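Local coordinates for protein backbone pilus subunit (Streptococcus pneumoniae, PDB 3RPK) that forms the backbone of the pneumococcal pilus as its major pilin, an elongated chain of immunoglobulin-like domains, probably linked covalently to the cell wall, at residues V75-Q80 / Y117-L122; K137-E142 / K158-K163; I286-E291 / A572-A577. One frame throughout, in Å; residues are numbered along the deposited sequence.

Contact 1: residues V75-Q80 / Y117-L122; sequences VNIDPQ and YEIHSL
I77 lays its branch methyl CG2 over the face of the Y117 ring, almost above its centre. I77 CG2 lies 3.6 Å from the centroid of the Y117 ring, 11° off the ring normal, a CH-pi contact. With CG1 anti to the carbonyl carbon (chi1 -66°), the other arm of I77 reaches CD1 along the same ring toward its root, where CD1 lies 3.9 Å from Y117 CB. The two side chains lie alongside one another, running in opposite senses. I77 CD1 meets I119 CD1 at 4.1 Å, extending the apolar patch past the tyrosine. At the phenolic end P79 borders the ring through its backbone, with P79 CA 3.9 Å from Y117 OH and P79 O near the ring plane at the edge. No hydrogen bond joins the two segments; the hydroxyl of Y117 is paired with N63. I77 hydrogen-bonds to N63 through its backbone and packs on I65 of strand 64-66. This is plain apolar packing of a residue just after strand 75-76 against the antiparallel sheet of strands 94-96, 55-59, 112-118 and 141-145. Y117 belongs to inner strand 112-118, its backbone pairing with V57 of strand 55-59, and both I77 and Y117 rest on T59.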
loop_
_atom_site.group_PDB
_atom_site.type_symbol
_atom_site.label_atom_id
_atom_site.label_comp_id
_atom_site.label_asym_id
_atom_site.label_seq_id
_atom_site.Cartn_x
_atom_site.Cartn_y
_atom_site.Cartn_z
ATOM N N VAL A 75 35.227 14.567 -22.621
ATOM C CA VAL A 75 34.336 13.762 -21.782
ATOM C C VAL A 75 33.723 14.702 -20.751
ATOM O O VAL A 75 34.444 15.500 -20.142
ATOM C CB VAL A 75 35.088 12.596 -21.069
ATOM C CG1 VAL A 75 34.107 11.595 -20.455
ATOM C CG2 VAL A 75 36.054 11.887 -22.014
ATOM N N ASN A 76 32.398 14.603 -20.553
ATOM C CA ASN A 76 31.673 15.412 -19.570
ATOM C C ASN A 76 30.871 14.565 -18.588
ATOM O O ASN A 76 30.572 13.414 -18.880
ATOM C CB ASN A 76 30.839 16.530 -20.215
ATOM C CG ASN A 76 29.605 16.068 -20.942
ATOM O OD1 ASN A 76 29.747 15.816 -22.245
ATOM N ND2 ASN A 76 28.512 15.956 -20.360
ATOM N N ILE A 77 30.536 15.149 -17.421
ATOM C CA ILE A 77 29.758 14.534 -16.343
ATOM C C ILE A 77 28.309 15.100 -16.350
ATOM O O ILE A 77 28.101 16.282 -16.629
ATOM C CB ILE A 77 30.523 14.748 -14.982
ATOM C CG1 ILE A 77 31.859 13.983 -14.983
ATOM C CG2 ILE A 77 29.686 14.374 -13.756
ATOM C CD1 ILE A 77 32.781 14.250 -13.795
ATOM N N ASP A 78 27.312 14.243 -16.081
ATOM C CA ASP A 78 25.921 14.671 -15.987
ATOM C C ASP A 78 25.706 15.313 -14.617
ATOM O O ASP A 78 26.066 14.714 -13.597
ATOM C CB ASP A 78 24.955 13.502 -16.199
ATOM C CG ASP A 78 23.497 13.939 -16.273
ATOM O OD1 ASP A 78 23.075 14.426 -17.353
ATOM O OD2 ASP A 78 22.785 13.823 -15.242
ATOM N N PRO A 79 25.140 16.539 -14.577
ATOM C CA PRO A 79 24.964 17.231 -13.288
ATOM C C PRO A 79 24.197 16.461 -12.209
ATOM O O PRO A 79 24.583 16.515 -11.037
ATOM C CB PRO A 79 24.254 18.527 -13.681
ATOM C CG PRO A 79 24.641 18.753 -15.099
ATOM C CD PRO A 79 24.675 17.385 -15.699
ATOM N N GLN A 80 23.144 15.725 -12.600
ATOM C CA GLN A 80 22.320 14.974 -11.647
ATOM C C GLN A 80 22.620 13.460 -11.528
ATOM O O GLN A 80 22.226 12.850 -10.533
ATOM C CB GLN A 80 20.808 15.275 -11.842
ATOM C CG GLN A 80 20.278 15.009 -13.267
ATOM C CD GLN A 80 18.914 15.601 -13.589
ATOM O OE1 GLN A 80 18.556 15.803 -14.766
ATOM N NE2 GLN A 80 18.092 15.832 -12.569
ATOM N N TYR A 117 33.532 16.916 -8.802
ATOM C CA TYR A 117 32.610 15.785 -8.703
ATOM C C TYR A 117 33.293 14.602 -8.008
ATOM O O TYR A 117 34.506 14.432 -8.098
ATOM C CB TYR A 117 32.157 15.326 -10.099
ATOM C CG TYR A 117 31.198 16.265 -10.782
ATOM C CD1 TYR A 117 29.821 16.151 -10.587
ATOM C CD2 TYR A 117 31.656 17.248 -11.657
ATOM C CE1 TYR A 117 28.926 16.998 -11.237
ATOM C CE2 TYR A 117 30.767 18.093 -12.322
ATOM C CZ TYR A 117 29.406 17.976 -12.087
ATOM O OH TYR A 117 28.520 18.827 -12.680
ATOM N N GLU A 118 32.503 13.759 -7.365
ATOM C CA GLU A 118 33.008 12.556 -6.740
ATOM C C GLU A 118 32.596 11.381 -7.626
ATOM O O GLU A 118 31.429 11.310 -8.021
ATOM C CB GLU A 118 32.450 12.391 -5.308
ATOM C CG GLU A 118 32.911 11.111 -4.626
ATOM C CD GLU A 118 32.012 10.533 -3.544
ATOM O OE1 GLU A 118 31.388 9.478 -3.797
ATOM O OE2 GLU A 118 31.974 11.095 -2.427
ATOM N N ILE A 119 33.555 10.482 -7.972
ATOM C CA ILE A 119 33.242 9.265 -8.720
ATOM C C ILE A 119 33.106 8.171 -7.646
ATOM O O ILE A 119 34.097 7.576 -7.189
ATOM C CB ILE A 119 34.192 8.916 -9.892
ATOM C CG1 ILE A 119 34.536 10.132 -10.750
ATOM C CG2 ILE A 119 33.623 7.771 -10.738
ATOM C CD1 ILE A 119 33.304 10.945 -11.389
ATOM N N HIS A 120 31.859 8.025 -7.165
ATOM C CA HIS A 120 31.452 7.125 -6.106
ATOM C C HIS A 120 31.841 5.676 -6.361
ATOM O O HIS A 120 32.255 4.995 -5.425
ATOM C CB HIS A 120 29.942 7.279 -5.854
ATOM C CG HIS A 120 29.459 6.629 -4.591
ATOM N ND1 HIS A 120 29.814 7.119 -3.340
ATOM C CD2 HIS A 120 28.655 5.555 -4.426
ATOM C CE1 HIS A 120 29.225 6.328 -2.463
ATOM N NE2 HIS A 120 28.502 5.382 -3.065
ATOM N N SER A 121 31.715 5.210 -7.622
ATOM C CA SER A 121 32.017 3.825 -7.992
ATOM C C SER A 121 33.510 3.506 -7.893
ATOM O O SER A 121 33.870 2.358 -7.655
ATOM C CB SER A 121 31.498 3.510 -9.394
ATOM O OG SER A 121 32.440 3.862 -10.397
ATOM N N LEU A 122 34.365 4.520 -8.097
ATOM C CA LEU A 122 35.831 4.424 -8.064
ATOM C C LEU A 122 36.403 4.562 -6.631
ATOM O O LEU A 122 37.572 4.237 -6.382
ATOM C CB LEU A 122 36.417 5.503 -9.002
ATOM C CG LEU A 122 36.866 5.090 -10.431
ATOM C CD1 LEU A 122 36.003 3.994 -11.041
ATOM C CD2 LEU A 122 36.874 6.292 -11.361
#

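Contact 2: residues K137-E142 / K158-K163; sequences KAVPIE and KNTEAK
A138 and N159 form a single backbone bridge, a non-hydrogen-bonded antiparallel pair with CA atoms 3.8 Å apart, framed by hydrogen bonds from T160 N to K137 O (2.8 Å) and from V139 N to K158 O (2.7 Å). Both bonds are nearly straight, and V139 N approaches K158 O in the carbonyl plane. K137 O carries a second bond, since T160 OG1 also donates to it at 2.8 Å. The hydroxyl lies between the backbone N and the carbonyl carbon of its own residue (chi1 62°), which places it on the K137 side, tilted 24° from the carbonyl plane of K137, while the amide of T160 arrives close to the line of the same C=O. One carbonyl is therefore gripped by both the backbone and the side chain of a single threonine, whose hydroxyl is also hydrogen-bonded to S136. The methyl T160 CG2 reaches V139 CG2 at 3.9 Å. The other branch of V139, CG1, is crossed by the aliphatic part of K158, with K158 CE 3.9 Å from V139 CG1. Beside the bridge, N159 OD1 passes 3.8 Å from A138 CB. That amide is held by residues of strand 11-18, ND2 donating to the carbonyl of L17 and OD1 accepting from K16. The bridge is an isolated pairing of two irregular segments, one leading into strand 141-145 and the other following strand 152-155 on the way to strand 165-170. Around it, A138 packs on K16 of strand 11-18, P140 leans on Y117 of strand 112-118, and the backbone of I141 pairs with I116 where strand 141-145, the outermost strand of its sheet, begins.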
loop_
_atom_site.group_PDB
_atom_site.type_symbol
_atom_site.label_atom_id
_atom_site.label_comp_id
_atom_site.label_asym_id
_atom_site.label_seq_id
_atom_site.Cartn_x
_atom_site.Cartn_y
_atom_site.Cartn_z
ATOM N N LYS A 137 27.512 9.732 -1.792
ATOM C CA LYS A 137 28.347 10.527 -2.703
ATOM C C LYS A 137 28.200 12.017 -2.384
ATOM O O LYS A 137 27.167 12.412 -1.868
ATOM C CB LYS A 137 28.025 10.225 -4.183
ATOM C CG LYS A 137 26.558 10.397 -4.573
ATOM C CD LYS A 137 26.294 10.208 -6.057
ATOM C CE LYS A 137 26.622 8.839 -6.621
ATOM N NZ LYS A 137 25.895 7.751 -5.917
ATOM N N ALA A 138 29.227 12.833 -2.642
ATOM C CA ALA A 138 29.171 14.257 -2.328
ATOM C C ALA A 138 28.420 15.106 -3.335
ATOM O O ALA A 138 28.400 14.819 -4.544
ATOM C CB ALA A 138 30.570 14.803 -2.145
ATOM N N VAL A 139 27.850 16.205 -2.827
ATOM C CA VAL A 139 27.156 17.203 -3.626
ATOM C C VAL A 139 28.264 17.854 -4.455
ATOM O O VAL A 139 29.319 18.138 -3.867
ATOM C CB VAL A 139 26.379 18.203 -2.711
ATOM C CG1 VAL A 139 26.101 19.532 -3.402
ATOM C CG2 VAL A 139 25.078 17.587 -2.227
ATOM N N PRO A 140 28.112 17.996 -5.807
ATOM C CA PRO A 140 29.190 18.626 -6.614
ATOM C C PRO A 140 29.603 20.022 -6.094
ATOM O O PRO A 140 28.755 20.803 -5.621
ATOM C CB PRO A 140 28.625 18.658 -8.045
ATOM C CG PRO A 140 27.496 17.730 -8.035
ATOM C CD PRO A 140 26.936 17.698 -6.645
ATOM N N ILE A 141 30.931 20.285 -6.117
ATOM C CA ILE A 141 31.559 21.506 -5.597
ATOM C C ILE A 141 31.767 22.513 -6.720
ATOM O O ILE A 141 32.598 22.286 -7.601
ATOM C CB ILE A 141 32.895 21.167 -4.877
ATOM C CG1 ILE A 141 32.707 20.173 -3.739
ATOM C CG2 ILE A 141 33.591 22.391 -4.383
ATOM C CD1 ILE A 141 33.162 18.725 -4.118
ATOM N N GLU A 142 31.029 23.631 -6.691
ATOM C CA GLU A 142 31.170 24.679 -7.705
ATOM C C GLU A 142 32.082 25.741 -7.085
ATOM O O GLU A 142 31.655 26.432 -6.152
ATOM C CB GLU A 142 29.791 25.263 -8.096
ATOM C CG GLU A 142 28.772 24.219 -8.538
ATOM C CD GLU A 142 27.391 24.729 -8.901
ATOM O OE1 GLU A 142 27.239 25.297 -10.008
ATOM O OE2 GLU A 142 26.446 24.501 -8.109
ATOM N N LYS A 158 29.360 18.908 1.146
ATOM C CA LYS A 158 28.259 18.237 1.823
ATOM C C LYS A 158 27.952 17.018 0.968
ATOM O O LYS A 158 28.249 17.015 -0.232
ATOM C CB LYS A 158 27.025 19.155 1.984
ATOM C CG LYS A 158 26.949 20.338 1.004
ATOM C CD LYS A 158 25.545 20.982 0.966
ATOM C CE LYS A 158 25.244 21.737 -0.311
ATOM N NZ LYS A 158 25.899 23.080 -0.357
ATOM N N ASN A 159 27.473 15.948 1.602
ATOM C CA ASN A 159 27.159 14.724 0.888
ATOM C C ASN A 159 25.707 14.780 0.541
ATOM O O ASN A 159 24.954 15.570 1.117
ATOM C CB ASN A 159 27.437 13.476 1.733
ATOM C CG ASN A 159 28.850 13.285 2.226
ATOM O OD1 ASN A 159 29.829 13.735 1.459
ATOM N ND2 ASN A 159 29.075 12.711 3.302
ATOM N N THR A 160 25.303 13.918 -0.391
ATOM C CA THR A 160 23.930 13.787 -0.844
ATOM C C THR A 160 23.065 13.094 0.221
ATOM O O THR A 160 23.552 12.534 1.210
ATOM C CB THR A 160 23.870 13.101 -2.202
ATOM O OG1 THR A 160 24.398 11.780 -2.075
ATOM C CG2 THR A 160 24.605 13.894 -3.303
ATOM N N GLU A 161 21.768 13.188 0.008
ATOM C CA GLU A 161 20.695 12.667 0.832
ATOM C C GLU A 161 20.356 11.248 0.343
ATOM O O GLU A 161 19.888 11.083 -0.793
ATOM C CB GLU A 161 19.479 13.637 0.750
ATOM C CG GLU A 161 19.027 14.086 -0.662
ATOM C CD GLU A 161 19.814 15.094 -1.509
ATOM O OE1 GLU A 161 20.206 16.164 -0.985
ATOM O OE2 GLU A 161 19.954 14.848 -2.731
ATOM N N ALA A 162 20.665 10.215 1.162
ATOM C CA ALA A 162 20.349 8.829 0.799
ATOM C C ALA A 162 18.852 8.607 0.973
ATOM O O ALA A 162 18.275 9.084 1.958
ATOM C CB ALA A 162 21.132 7.856 1.661
ATOM N N LYS A 163 18.206 7.962 -0.013
ATOM C CA LYS A 163 16.774 7.741 0.065
ATOM C C LYS A 163 16.462 6.576 0.998
ATOM O O LYS A 163 17.200 5.573 0.965
ATOM C CB LYS A 163 16.156 7.504 -1.320
ATOM C CG LYS A 163 15.595 8.752 -1.980
ATOM C CD LYS A 163 15.641 8.642 -3.509
ATOM C CE LYS A 163 15.843 9.984 -4.190
ATOM N NZ LYS A 163 17.195 10.577 -3.923
#

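Contact 3: residues I286-E291 / A572-A577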
loop_
_atom_site.group_PDB
_atom_site.type_symbol
_atom_site.label_atom_id
_atom_site.label_comp_id
_atom_site.label_asym_id
_atom_site.label_seq_id
_atom_site.Cartn_x
_atom_site.Cartn_y
_atom_site.Cartn_z
ATOM N N ILE A 286 -15.913 -8.510 -1.007
ATOM C CA ILE A 286 -16.675 -9.022 -2.145
ATOM C C ILE A 286 -15.951 -10.201 -2.762
ATOM O O ILE A 286 -14.710 -10.217 -2.837
ATOM C CB ILE A 286 -17.100 -7.902 -3.155
ATOM C CG1 ILE A 286 -18.124 -6.917 -2.525
ATOM C CG2 ILE A 286 -17.572 -8.443 -4.535
ATOM C CD1 ILE A 286 -19.428 -7.517 -1.961
ATOM N N VAL A 287 -16.739 -11.215 -3.142
ATOM C CA VAL A 287 -16.244 -12.433 -3.774
ATOM C C VAL A 287 -15.458 -12.134 -5.061
ATOM O O VAL A 287 -15.902 -11.330 -5.879
ATOM C CB VAL A 287 -17.360 -13.491 -3.929
ATOM C CG1 VAL A 287 -17.312 -14.165 -5.277
ATOM C CG2 VAL A 287 -17.235 -14.522 -2.834
ATOM N N GLU A 288 -14.246 -12.719 -5.162
ATOM C CA GLU A 288 -13.314 -12.585 -6.286
ATOM C C GLU A 288 -12.823 -11.133 -6.568
ATOM O O GLU A 288 -12.107 -10.894 -7.556
ATOM C CB GLU A 288 -13.775 -13.389 -7.527
ATOM C CG GLU A 288 -13.786 -14.889 -7.252
ATOM C CD GLU A 288 -14.645 -15.797 -8.114
ATOM O OE1 GLU A 288 -14.915 -15.446 -9.284
ATOM O OE2 GLU A 288 -14.985 -16.905 -7.634
ATOM N N VAL A 289 -13.178 -10.186 -5.648
ATOM C CA VAL A 289 -12.723 -8.803 -5.625
ATOM C C VAL A 289 -11.651 -8.743 -4.510
ATOM O O VAL A 289 -11.948 -9.067 -3.359
ATOM C CB VAL A 289 -13.878 -7.798 -5.398
ATOM C CG1 VAL A 289 -13.361 -6.434 -4.947
ATOM C CG2 VAL A 289 -14.731 -7.662 -6.653
ATOM N N PRO A 290 -10.387 -8.400 -4.824
ATOM C CA PRO A 290 -9.365 -8.413 -3.778
ATOM C C PRO A 290 -9.452 -7.247 -2.793
ATOM O O PRO A 290 -9.976 -6.208 -3.141
ATOM C CB PRO A 290 -8.059 -8.418 -4.575
ATOM C CG PRO A 290 -8.387 -7.759 -5.836
ATOM C CD PRO A 290 -9.809 -8.059 -6.136
ATOM N N GLU A 291 -8.958 -7.435 -1.560
ATOM C CA GLU A 291 -8.895 -6.400 -0.533
ATOM C C GLU A 291 -7.428 -6.093 -0.267
ATOM O O GLU A 291 -6.626 -7.017 -0.084
ATOM C CB GLU A 291 -9.620 -6.798 0.769
ATOM C CG GLU A 291 -11.138 -6.880 0.680
ATOM C CD GLU A 291 -11.863 -5.694 0.072
ATOM O OE1 GLU A 291 -12.268 -4.789 0.837
ATOM O OE2 GLU A 291 -12.070 -5.694 -1.165
ATOM N N ALA A 572 -10.766 -20.149 -7.723
ATOM C CA ALA A 572 -10.530 -18.716 -7.881
ATOM C C ALA A 572 -11.556 -18.055 -8.815
ATOM O O ALA A 572 -11.677 -16.824 -8.801
ATOM C CB ALA A 572 -9.128 -18.468 -8.385
ATOM N N THR A 573 -12.310 -18.862 -9.606
ATOM C CA THR A 573 -13.300 -18.349 -10.551
ATOM C C THR A 573 -14.614 -19.139 -10.591
ATOM O O THR A 573 -15.400 -18.960 -11.520
ATOM C CB THR A 573 -12.697 -18.236 -11.956
ATOM O OG1 THR A 573 -11.845 -19.350 -12.218
ATOM C CG2 THR A 573 -11.978 -16.928 -12.182
ATOM N N SER A 574 -14.881 -19.978 -9.574
ATOM C CA SER A 574 -16.094 -20.800 -9.515
ATOM C C SER A 574 -17.382 -19.991 -9.455
ATOM O O SER A 574 -18.431 -20.455 -9.910
ATOM C CB SER A 574 -16.013 -21.812 -8.377
ATOM O OG SER A 574 -15.709 -21.207 -7.129
ATOM N N TYR A 575 -17.307 -18.774 -8.926
ATOM C CA TYR A 575 -18.460 -17.892 -8.800
ATOM C C TYR A 575 -18.796 -17.206 -10.121
ATOM O O TYR A 575 -19.972 -16.990 -10.407
ATOM C CB TYR A 575 -18.143 -16.850 -7.714
ATOM C CG TYR A 575 -19.300 -15.992 -7.259
ATOM C CD1 TYR A 575 -20.065 -16.353 -6.148
ATOM C CD2 TYR A 575 -19.551 -14.759 -7.851
ATOM C CE1 TYR A 575 -21.085 -15.531 -5.676
ATOM C CE2 TYR A 575 -20.567 -13.931 -7.390
ATOM C CZ TYR A 575 -21.337 -14.324 -6.307
ATOM O OH TYR A 575 -22.337 -13.499 -5.858
ATOM N N SER A 576 -17.755 -16.840 -10.902
ATOM C CA SER A 576 -17.849 -16.066 -12.145
ATOM C C SER A 576 -17.643 -16.796 -13.484
ATOM O O SER A 576 -18.025 -16.250 -14.516
ATOM C CB SER A 576 -16.904 -14.869 -12.076
ATOM O OG SER A 576 -15.562 -15.273 -11.845
ATOM N N ALA A 577 -16.997 -17.978 -13.495
ATOM C CA ALA A 577 -16.726 -18.687 -14.756
ATOM C C ALA A 577 -17.963 -19.310 -15.405
ATOM O O ALA A 577 -18.805 -19.908 -14.713
ATOM C CB ALA A 577 -15.639 -19.739 -14.571
#
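Both hydrogen bonds across the contact are accepted by the carboxylate of E288, which reaches across to two neighbouring residues of the loop 572-577. E288 OE1 accepts from S576 OG at 2.6 Å, met nearly in line with its C-O bond. E288 OE2 accepts from the backbone Y575 N at 3.2 Å, using the syn lone pair on the side of the other oxygen. Two donors, one on each oxygen, thus fix the rotation of the group, which stands almost upright against the Y575 ring, their planes 82° apart. The chain of E288 runs extended beyond CG, and on the way CG passes 3.3 Å from A572 O. Within the loop 572-577, A577 N bonds to T573 O at 2.7 Å. The apolar part is a CH-pi contact: V287 CG1 sits over one face of the Y575 ring, 3.5 Å from its centroid and displaced toward the rim. Y575 CG is anti to the backbone N (chi1 -170°), which swings the ring out beside V287 while the amide stays directed at E288. The hydroxyl of Y575 is hydrogen-bonded to E539, and K425 makes a cation-pi contact with the ring. V287 and E288 are the two central residues of the type II beta turn I286-V289, E288 having the positive phi expected of the third position, and the turn is closed by a bond from V289 N to I286 O. E288 is further joined to T421 through its backbone. The turn of the Cna-B-like domain thus docks on a loop of the prealbumin-like domain, a long-range junction between two parts of the elongated pilin that a further Cna-B-like domain separates in sequence.

Contacts 1 and 2 are neighbours, their centres about 11 Å apart, and follow in series along the chain. Strands 112-118 and 141-145 lie side by side in one antiparallel sheet, so the two contacts meet directly: A138 N makes a weak hydrogen bond to E118 OE2, and P140 packs against the ring of Y117 opposite I77. Contact 3 comes last, on the other side of the chain's centre, about 52 Å from contact 1 and 50 Å from contact 2 between centres. The first two therefore lie together in the N-terminal part, around one sheet, whereas the third joins distant parts of the sequence across a domain boundary of the elongated pilin.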